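Hut operon positive regulatory protein (Bacillus subtilis, PDB 4H4L) binds regulatory sequences on the hut mRNA in the presence of histidine, suppressing transcription termination and so switching on the operon for histidine utilization. Local coordinates at residues Y76-E81 with D119-S124; E55-K60 with L102-L107. The protein carries 1 engineered substitution. All coordinates share one frame; numbering follows the deposited sequence.

Overall arrangement
Both contacts join a helix to the same antiparallel sheet of four strands. Their centres lie about 10 Å apart. Along the chain the segments come in the order 55-60, 76-81, 102-107, 119-124, so the two contacts cross. Helices 47-60 and 70-87 follow each other and pack on one face of the sheet, while helix 9-17 covers the other. Strands 99-109 and 120-130 are antiparallel neighbours, and probable backbone hydrogen bonds, Ala-122 to Leu-107 and Ser-124 to Ala-105, tie the contacts together. Contact 1 also carries part of the zinc and histidine site, so ligand binding is built directly onto the helix layer of the core.

Contact 1: residues Y76-E81 with D119-S124; sequences YHATME and DWIAVS. With ZN (zinc ion), chain N; HIS (histidine), chain M.
Ala-78 of helix 70-87 packs against Val-123 and Ile-121 of strand 120-130. The contact is small and apolar. Ala-78 CB sits 3.6 Å from Val-123 CG2 and 4.0 Å from Ile-121 CG2. The two branched residues, two apart on the strand, thus share one methyl group. Thr-79 adds a glancing touch, with OG1 4.0 Å from Val-123 CG1. The hydroxyl is satisfied within its own helix by Leu-75 O. No hydrogen bond crosses the two segments.

Metal binding takes place on another side of the helix. His-77 NE2 binds the zinc ion at 2.1 Å, and NE2 of the bound histidine binds it at 2.0 Å. His-73 of the same chain and His-138 of a third subunit also bind this zinc, so the metal links ligand and two subunits.

Tyr-76 lies flat under the ligand's backbone end. Its CB leaves the helix away from the strand, and CG lies anti to the backbone N (chi1 -180°), which sets the ring under the ligand. The ligand CA rests 3.1 Å above the centre of one ring face, with the ligand N 3.3 Å from Tyr-76 CE1. The phenol OH hydrogen-bonds Leu-96 O of the third subunit. With an alanine here, the ligand's alpha carbon would probably lose its flat support and Leu-96 O its phenol partner.

The axes of helix segment 76-81 and strand segment 120-124 come within 7.6 Å at an angle of 40°. Helix 47-60 packs nearby, its Ile-51 touching Tyr-76, Thr-79 and Met-80. Strand 137-147 brings Asn-146 against Ala-78 and His-77.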
ATOM      1  N   TYR A  76      -5.275  15.342 -11.506  1.00 35.58           N
ATOM      2  CA  TYR A  76      -5.767  14.116 -10.949  1.00 37.28           C
ATOM      3  C   TYR A  76      -4.682  13.594 -10.032  1.00 43.75           C
ATOM      4  O   TYR A  76      -4.901  13.392  -8.821  1.00 47.48           O
ATOM      5  CB  TYR A  76      -6.126  13.097 -11.996  1.00 37.15           C
ATOM      6  CG  TYR A  76      -6.636  11.830 -11.366  1.00 40.84           C
ATOM      7  CD1 TYR A  76      -7.923  11.772 -10.771  1.00 41.02           C
ATOM      8  CD2 TYR A  76      -5.831  10.678 -11.334  1.00 38.56           C
ATOM      9  CE1 TYR A  76      -8.366  10.592 -10.164  1.00 41.32           C
ATOM     10  CE2 TYR A  76      -6.271   9.510 -10.750  1.00 34.91           C
ATOM     11  CZ  TYR A  76      -7.517   9.472 -10.168  1.00 38.72           C
ATOM     12  OH  TYR A  76      -7.903   8.298  -9.592  1.00 46.96           O
ATOM     13  N   HIS A  77      -3.482  13.485 -10.582  1.00 41.02           N
ATOM     14  CA  HIS A  77      -2.396  12.903  -9.853  1.00 40.63           C
ATOM     15  C   HIS A  77      -1.907  13.696  -8.695  1.00 42.87           C
ATOM     16  O   HIS A  77      -1.504  13.101  -7.689  1.00 42.07           O
ATOM     17  CB  HIS A  77      -1.276  12.523 -10.788  1.00 40.84           C
ATOM     18  CG  HIS A  77      -1.570  11.270 -11.556  1.00 39.45           C
ATOM     19  ND1 HIS A  77      -1.431  10.055 -11.023  1.00 36.62           N
ATOM     20  CD2 HIS A  77      -2.039  11.079 -12.842  1.00 41.97           C
ATOM     21  CE1 HIS A  77      -1.789   9.128 -11.915  1.00 38.46           C
ATOM     22  NE2 HIS A  77      -2.147   9.752 -13.038  1.00 43.02           N
ATOM     23  N   ALA A  78      -1.956  15.025  -8.790  1.00 40.69           N
ATOM     24  CA  ALA A  78      -1.447  15.852  -7.687  1.00 40.38           C
ATOM     25  C   ALA A  78      -2.361  15.684  -6.494  1.00 40.54           C
ATOM     26  O   ALA A  78      -1.931  15.703  -5.339  1.00 40.56           O
ATOM     27  CB  ALA A  78      -1.364  17.300  -8.097  1.00 42.45           C
ATOM     28  N   THR A  79      -3.631  15.460  -6.804  1.00 42.25           N
ATOM     29  CA  THR A  79      -4.631  15.193  -5.807  1.00 39.01           C
ATOM     30  C   THR A  79      -4.398  13.865  -5.127  1.00 40.64           C
ATOM     31  O   THR A  79      -4.442  13.830  -3.892  1.00 45.26           O
ATOM     32  CB  THR A  79      -6.030  15.209  -6.426  1.00 38.71           C
ATOM     33  OG1 THR A  79      -6.232  16.464  -7.077  1.00 34.85           O
ATOM     34  CG2 THR A  79      -7.109  14.981  -5.343  1.00 34.62           C
ATOM     35  N   MET A  80      -4.180  12.786  -5.903  1.00 40.33           N
ATOM     36  CA  MET A  80      -3.900  11.446  -5.323  1.00 44.20           C
ATOM     37  C   MET A  80      -2.834  11.629  -4.294  1.00 43.06           C
ATOM     38  O   MET A  80      -2.959  11.175  -3.153  1.00 46.61           O
ATOM     39  CB  MET A  80      -3.305  10.442  -6.312  1.00 48.39           C
ATOM     40  CG  MET A  80      -4.229   9.912  -7.371  1.00 55.18           C
ATOM     41  SD  MET A  80      -5.039   8.444  -6.770  1.00 66.54           S
ATOM     42  CE  MET A  80      -6.520   9.247  -6.141  1.00 54.08           C
ATOM     43  N   GLU A  81      -1.780  12.314  -4.712  1.00 36.80           N
ATOM     44  CA  GLU A  81      -0.668  12.527  -3.841  1.00 41.38           C
ATOM     45  C   GLU A  81      -1.053  13.258  -2.564  1.00 42.98           C
ATOM     46  O   GLU A  81      -0.643  12.847  -1.487  1.00 54.55           O
ATOM     47  CB  GLU A  81       0.495  13.169  -4.588  1.00 41.67           C
ATOM     48  CG  GLU A  81       1.460  12.105  -5.030  1.00 42.75           C
ATOM     49  CD  GLU A  81       2.481  12.599  -6.009  1.00 50.96           C
ATOM     50  OE1 GLU A  81       2.509  12.076  -7.163  1.00 50.43           O
ATOM     51  OE2 GLU A  81       3.272  13.479  -5.601  1.00 55.40           O
ATOM     52  N   ASP A 119       5.038  25.584 -15.623  1.00 63.78           N
ATOM     53  CA  ASP A 119       4.074  25.535 -14.539  1.00 64.44           C
ATOM     54  C   ASP A 119       4.153  24.189 -13.781  1.00 62.57           C
ATOM     55  O   ASP A 119       4.377  23.126 -14.385  1.00 60.22           O
ATOM     56  CB  ASP A 119       2.653  25.727 -15.107  1.00 69.15           C
ATOM     57  CG  ASP A 119       2.257  27.194 -15.307  1.00 71.79           C
ATOM     58  OD1 ASP A 119       1.232  27.423 -15.987  1.00 73.98           O
ATOM     59  OD2 ASP A 119       2.925  28.109 -14.784  1.00 71.72           O
ATOM     60  N   TRP A 120       3.963  24.264 -12.464  1.00 59.26           N
ATOM     61  CA  TRP A 120       3.803  23.112 -11.569  1.00 57.99           C
ATOM     62  C   TRP A 120       2.545  23.347 -10.795  1.00 58.03           C
ATOM     63  O   TRP A 120       2.063  24.482 -10.745  1.00 59.19           O
ATOM     64  CB  TRP A 120       5.007  22.979 -10.627  1.00 57.27           C
ATOM     65  CG  TRP A 120       6.219  22.441 -11.348  1.00 62.05           C
ATOM     66  CD1 TRP A 120       6.886  23.019 -12.419  1.00 64.94           C
ATOM     67  CD2 TRP A 120       6.925  21.169 -11.111  1.00 65.30           C
ATOM     68  NE1 TRP A 120       7.916  22.224 -12.849  1.00 68.40           N
ATOM     69  CE2 TRP A 120       7.998  21.105 -12.113  1.00 67.57           C
ATOM     70  CE3 TRP A 120       6.781  20.119 -10.212  1.00 62.26           C
ATOM     71  CZ2 TRP A 120       8.877  20.035 -12.183  1.00 67.54           C
ATOM     72  CZ3 TRP A 120       7.672  19.050 -10.294  1.00 61.17           C
ATOM     73  CH2 TRP A 120       8.695  19.008 -11.258  1.00 64.06           C
ATOM     74  N   ILE A 121       1.971  22.303 -10.197  1.00 56.42           N
ATOM     75  CA  ILE A 121       0.711  22.485  -9.455  1.00 51.30           C
ATOM     76  C   ILE A 121       0.797  21.910  -8.037  1.00 51.70           C
ATOM     77  O   ILE A 121       1.607  21.034  -7.764  1.00 51.82           O
ATOM     78  CB  ILE A 121      -0.507  21.970 -10.266  1.00 48.45           C
ATOM     79  CG1 ILE A 121      -1.826  22.425  -9.647  1.00 48.65           C
ATOM     80  CG2 ILE A 121      -0.465  20.467 -10.443  1.00 48.20           C
ATOM     81  CD1 ILE A 121      -3.005  22.178 -10.560  1.00 44.03           C
ATOM     82  N   ALA A 122      -0.003  22.428  -7.122  1.00 47.12           N
ATOM     83  CA  ALA A 122       0.078  21.960  -5.759  1.00 47.97           C
ATOM     84  C   ALA A 122      -1.317  21.897  -5.254  1.00 49.35           C
ATOM     85  O   ALA A 122      -2.027  22.877  -5.352  1.00 50.48           O
ATOM     86  CB  ALA A 122       0.893  22.901  -4.896  1.00 46.26           C
ATOM     87  N   VAL A 123      -1.709  20.725  -4.755  1.00 46.66           N
ATOM     88  CA  VAL A 123      -3.025  20.522  -4.207  1.00 45.01           C
ATOM     89  C   VAL A 123      -2.824  20.304  -2.710  1.00 47.13           C
ATOM     90  O   VAL A 123      -2.148  19.365  -2.314  1.00 50.95           O
ATOM     91  CB  VAL A 123      -3.691  19.333  -4.895  1.00 46.92           C
ATOM     92  CG1 VAL A 123      -5.109  19.170  -4.418  1.00 45.34           C
ATOM     93  CG2 VAL A 123      -3.682  19.525  -6.409  1.00 50.64           C
ATOM     94  N   SER A 124      -3.329  21.208  -1.879  1.00 42.78           N
ATOM     95  CA  SER A 124      -3.043  21.133  -0.453  1.00 44.24           C
ATOM     96  C   SER A 124      -4.347  20.922   0.267  1.00 43.12           C
ATOM     97  O   SER A 124      -5.306  21.638   0.007  1.00 38.40           O
ATOM     98  CB  SER A 124      -2.372  22.422   0.061  1.00 51.97           C
ATOM     99  OG  SER A 124      -1.135  22.686  -0.600  1.00 54.82           O
TER
HETATM  100 ZN    ZN N 202      -2.341   8.610 -14.852  1.00 47.59          ZN
HETATM  101  N   HIS M 201      -9.789   9.672 -12.995  1.00 51.55           N
HETATM  102  CA  HIS M 201      -8.356   9.602 -13.366  1.00 48.76           C
HETATM  103  C   HIS M 201      -8.112  10.583 -14.431  1.00 52.57           C
HETATM  104  O   HIS M 201      -8.432  11.733 -14.179  1.00 51.96           O
HETATM  105  CB  HIS M 201      -7.926   8.214 -13.837  1.00 49.46           C
HETATM  106  CG  HIS M 201      -6.426   8.050 -13.947  1.00 42.19           C
HETATM  107  ND1 HIS M 201      -5.755   6.968 -13.445  1.00 46.35           N
HETATM  108  CD2 HIS M 201      -5.470   8.894 -14.467  1.00 41.57           C
HETATM  109  CE1 HIS M 201      -4.450   7.118 -13.672  1.00 42.22           C
HETATM  110  NE2 HIS M 201      -4.288   8.301 -14.291  1.00 44.61           N
HETATM  111  OXT HIS M 201      -7.598  10.256 -15.509  1.00 50.67           O

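Contact 2: residues E55-K60 with L102-L107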
ATOM      1  N   GLU A  55     -11.638  19.120  -8.942  1.00 45.88           N
ATOM      2  CA  GLU A  55     -11.457  19.197 -10.390  1.00 47.37           C
ATOM      3  C   GLU A  55     -12.334  20.332 -10.889  1.00 50.82           C
ATOM      4  O   GLU A  55     -11.867  21.232 -11.617  1.00 52.01           O
ATOM      5  CB  GLU A  55     -11.864  17.893 -11.054  1.00 47.77           C
ATOM      6  CG  GLU A  55     -11.482  17.764 -12.526  1.00 55.41           C
ATOM      7  CD  GLU A  55     -12.100  16.535 -13.203  1.00 63.94           C
ATOM      8  OE1 GLU A  55     -12.818  15.742 -12.547  1.00 68.49           O
ATOM      9  OE2 GLU A  55     -11.886  16.350 -14.411  1.00 64.32           O
ATOM     10  N   THR A  56     -13.598  20.300 -10.460  1.00 49.66           N
ATOM     11  CA  THR A  56     -14.566  21.328 -10.826  1.00 50.25           C
ATOM     12  C   THR A  56     -14.130  22.739 -10.376  1.00 53.07           C
ATOM     13  O   THR A  56     -14.123  23.646 -11.196  1.00 62.78           O
ATOM     14  CB  THR A  56     -16.002  20.967 -10.377  1.00 50.21           C
ATOM     15  OG1 THR A  56     -16.360  19.685 -10.909  1.00 44.70           O
ATOM     16  CG2 THR A  56     -17.010  21.997 -10.903  1.00 46.69           C
ATOM     17  N   ALA A  57     -13.728  22.924  -9.122  1.00 47.66           N
ATOM     18  CA  ALA A  57     -13.305  24.253  -8.675  1.00 51.57           C
ATOM     19  C   ALA A  57     -12.089  24.800  -9.426  1.00 52.10           C
ATOM     20  O   ALA A  57     -12.021  25.992  -9.676  1.00 51.27           O
ATOM     21  CB  ALA A  57     -13.065  24.295  -7.172  1.00 49.67           C
ATOM     22  N   SER A  58     -11.142  23.936  -9.782  1.00 52.84           N
ATOM     23  CA  SER A  58      -9.961  24.360 -10.540  1.00 52.49           C
ATOM     24  C   SER A  58     -10.304  24.650 -12.006  1.00 55.47           C
ATOM     25  O   SER A  58      -9.592  25.394 -12.697  1.00 56.19           O
ATOM     26  CB  SER A  58      -8.859  23.289 -10.496  1.00 50.40           C
ATOM     27  OG  SER A  58      -8.775  22.662  -9.230  1.00 49.41           O
ATOM     28  N   LYS A  59     -11.371  24.028 -12.489  1.00 57.92           N
ATOM     29  CA  LYS A  59     -11.839  24.277 -13.849  1.00 62.21           C
ATOM     30  C   LYS A  59     -12.723  25.528 -13.952  1.00 63.42           C
ATOM     31  O   LYS A  59     -12.571  26.314 -14.885  1.00 66.14           O
ATOM     32  CB  LYS A  59     -12.586  23.064 -14.391  1.00 58.47           C
ATOM     33  CG  LYS A  59     -11.716  21.979 -15.001  1.00 53.94           C
ATOM     34  CD  LYS A  59     -12.453  20.652 -14.844  1.00 56.57           C
ATOM     35  CE  LYS A  59     -12.363  19.773 -16.084  1.00 57.15           C
ATOM     36  NZ  LYS A  59     -11.036  19.101 -16.200  1.00 55.36           N
ATOM     37  N   LYS A  60     -13.656  25.697 -13.012  1.00 68.58           N
ATOM     38  CA  LYS A  60     -14.547  26.878 -12.985  1.00 66.70           C
ATOM     39  C   LYS A  60     -13.729  28.156 -12.899  1.00 65.63           C
ATOM     40  O   LYS A  60     -13.938  29.076 -13.690  1.00 66.93           O
ATOM     41  CB  LYS A  60     -15.578  26.810 -11.853  1.00 59.65           C
ATOM     42  N   LEU A 102     -12.873  18.641   4.550  1.00 46.16           N
ATOM     43  CA  LEU A 102     -11.661  19.307   4.120  1.00 47.34           C
ATOM     44  C   LEU A 102     -11.890  20.761   3.731  1.00 53.51           C
ATOM     45  O   LEU A 102     -13.033  21.234   3.634  1.00 58.76           O
ATOM     46  CB  LEU A 102     -10.983  18.531   3.002  1.00 47.12           C
ATOM     47  CG  LEU A 102     -10.413  17.150   3.343  1.00 51.97           C
ATOM     48  CD1 LEU A 102      -9.769  16.559   2.103  1.00 52.48           C
ATOM     49  CD2 LEU A 102      -9.387  17.218   4.464  1.00 50.41           C
ATOM     50  N   ARG A 103     -10.784  21.473   3.585  1.00 53.63           N
ATOM     51  CA  ARG A 103     -10.722  22.696   2.818  1.00 54.87           C
ATOM     52  C   ARG A 103      -9.507  22.456   1.944  1.00 48.57           C
ATOM     53  O   ARG A 103      -8.579  21.807   2.400  1.00 44.96           O
ATOM     54  CB  ARG A 103     -10.499  23.908   3.723  1.00 63.39           C
ATOM     55  CG  ARG A 103     -10.421  25.239   2.959  1.00 74.23           C
ATOM     56  CD  ARG A 103     -10.202  26.470   3.847  1.00 82.31           C
ATOM     57  NE  ARG A 103      -9.950  27.684   3.048  1.00 91.23           N
ATOM     58  CZ  ARG A 103      -9.472  28.835   3.525  1.00 88.33           C
ATOM     59  NH1 ARG A 103      -9.184  28.972   4.815  1.00 87.79           N
ATOM     60  NH2 ARG A 103      -9.283  29.859   2.705  1.00 86.23           N
ATOM     61  N   PHE A 104      -9.522  22.970   0.714  1.00 45.25           N
ATOM     62  CA  PHE A 104      -8.423  22.809  -0.241  1.00 45.50           C
ATOM     63  C   PHE A 104      -7.941  24.121  -0.884  1.00 44.32           C
ATOM     64  O   PHE A 104      -8.734  25.030  -1.188  1.00 42.44           O
ATOM     65  CB  PHE A 104      -8.793  21.786  -1.343  1.00 40.42           C
ATOM     66  CG  PHE A 104     -10.012  22.163  -2.144  1.00 39.17           C
ATOM     67  CD1 PHE A 104      -9.886  22.873  -3.351  1.00 35.97           C
ATOM     68  CD2 PHE A 104     -11.293  21.804  -1.708  1.00 39.04           C
ATOM     69  CE1 PHE A 104     -11.012  23.237  -4.083  1.00 36.17           C
ATOM     70  CE2 PHE A 104     -12.438  22.155  -2.453  1.00 39.72           C
ATOM     71  CZ  PHE A 104     -12.296  22.872  -3.642  1.00 37.28           C
ATOM     72  N   ALA A 105      -6.636  24.188  -1.093  1.00 43.18           N
ATOM     73  CA  ALA A 105      -6.023  25.246  -1.846  1.00 45.55           C
ATOM     74  C   ALA A 105      -5.430  24.598  -3.067  1.00 53.16           C
ATOM     75  O   ALA A 105      -4.932  23.475  -2.944  1.00 60.81           O
ATOM     76  CB  ALA A 105      -4.926  25.871  -1.023  1.00 45.14           C
ATOM     77  N   VAL A 106      -5.482  25.273  -4.225  1.00 50.20           N
ATOM     78  CA  VAL A 106      -4.765  24.829  -5.440  1.00 52.86           C
ATOM     79  C   VAL A 106      -3.921  25.943  -6.061  1.00 55.01           C
ATOM     80  O   VAL A 106      -4.449  26.942  -6.543  1.00 52.06           O
ATOM     81  CB  VAL A 106      -5.701  24.331  -6.561  1.00 55.02           C
ATOM     82  CG1 VAL A 106      -4.883  23.774  -7.716  1.00 50.19           C
ATOM     83  CG2 VAL A 106      -6.688  23.304  -6.043  1.00 54.64           C
ATOM     84  N   LEU A 107      -2.609  25.749  -6.076  1.00 58.07           N
ATOM     85  CA  LEU A 107      -1.687  26.715  -6.659  1.00 60.71           C
ATOM     86  C   LEU A 107      -1.068  26.237  -7.961  1.00 61.74           C
ATOM     87  O   LEU A 107      -0.713  25.065  -8.082  1.00 67.87           O
ATOM     88  CB  LEU A 107      -0.573  27.066  -5.679  1.00 60.04           C
ATOM     89  CG  LEU A 107      -0.648  28.380  -4.914  1.00 64.61           C
ATOM     90  CD1 LEU A 107       0.729  28.705  -4.371  1.00 67.26           C
ATOM     91  CD2 LEU A 107      -1.103  29.517  -5.809  1.00 69.09           C
TER
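This contact belongs to the layered alpha/beta core of HutP, in which an antiparallel sheet of four strands carries helices on both faces. Here the C-terminal part of helix 47-60 meets strand 99-109, an inner strand of the sheet. Phe-104 and Val-106 face this helix. Ala-105 and Leu-107 touch helix 9-17 on the other face.

Two pairs make the contact. Ala-57 presents its methyl group to the edge of the Phe-104 ring, near the ring plane. Its CB is 3.9 Å from Phe-104 CE1 and equally far from CZ, so the methyl straddles that bond. The ring reaches the helix with CG set between the backbone N and the carbonyl carbon (chi1 60°). Further along the strand, the CG2 branch of Val-106 touches Ser-58, with CG2 3.9 Å from OG. This is van der Waals packing, and no hydrogen bond crosses the segments. Ile-54, one turn earlier on the helix, also touches Phe-104 and Val-106, and Val-63 packs on both Ser-58 and Val-106.

Away from the strand, Lys-59 and Glu-55 form a weak salt bridge, NZ to OE2 at 3.4 Å. Glu-55 also packs on Leu-97 of the third subunit, a residue of a histidine pocket. The buried hydroxyl of Ser-58 is satisfied by its own helix: OG lies beside the backbone N and hydrogen-bonds the carbonyl oxygen of Ile-54.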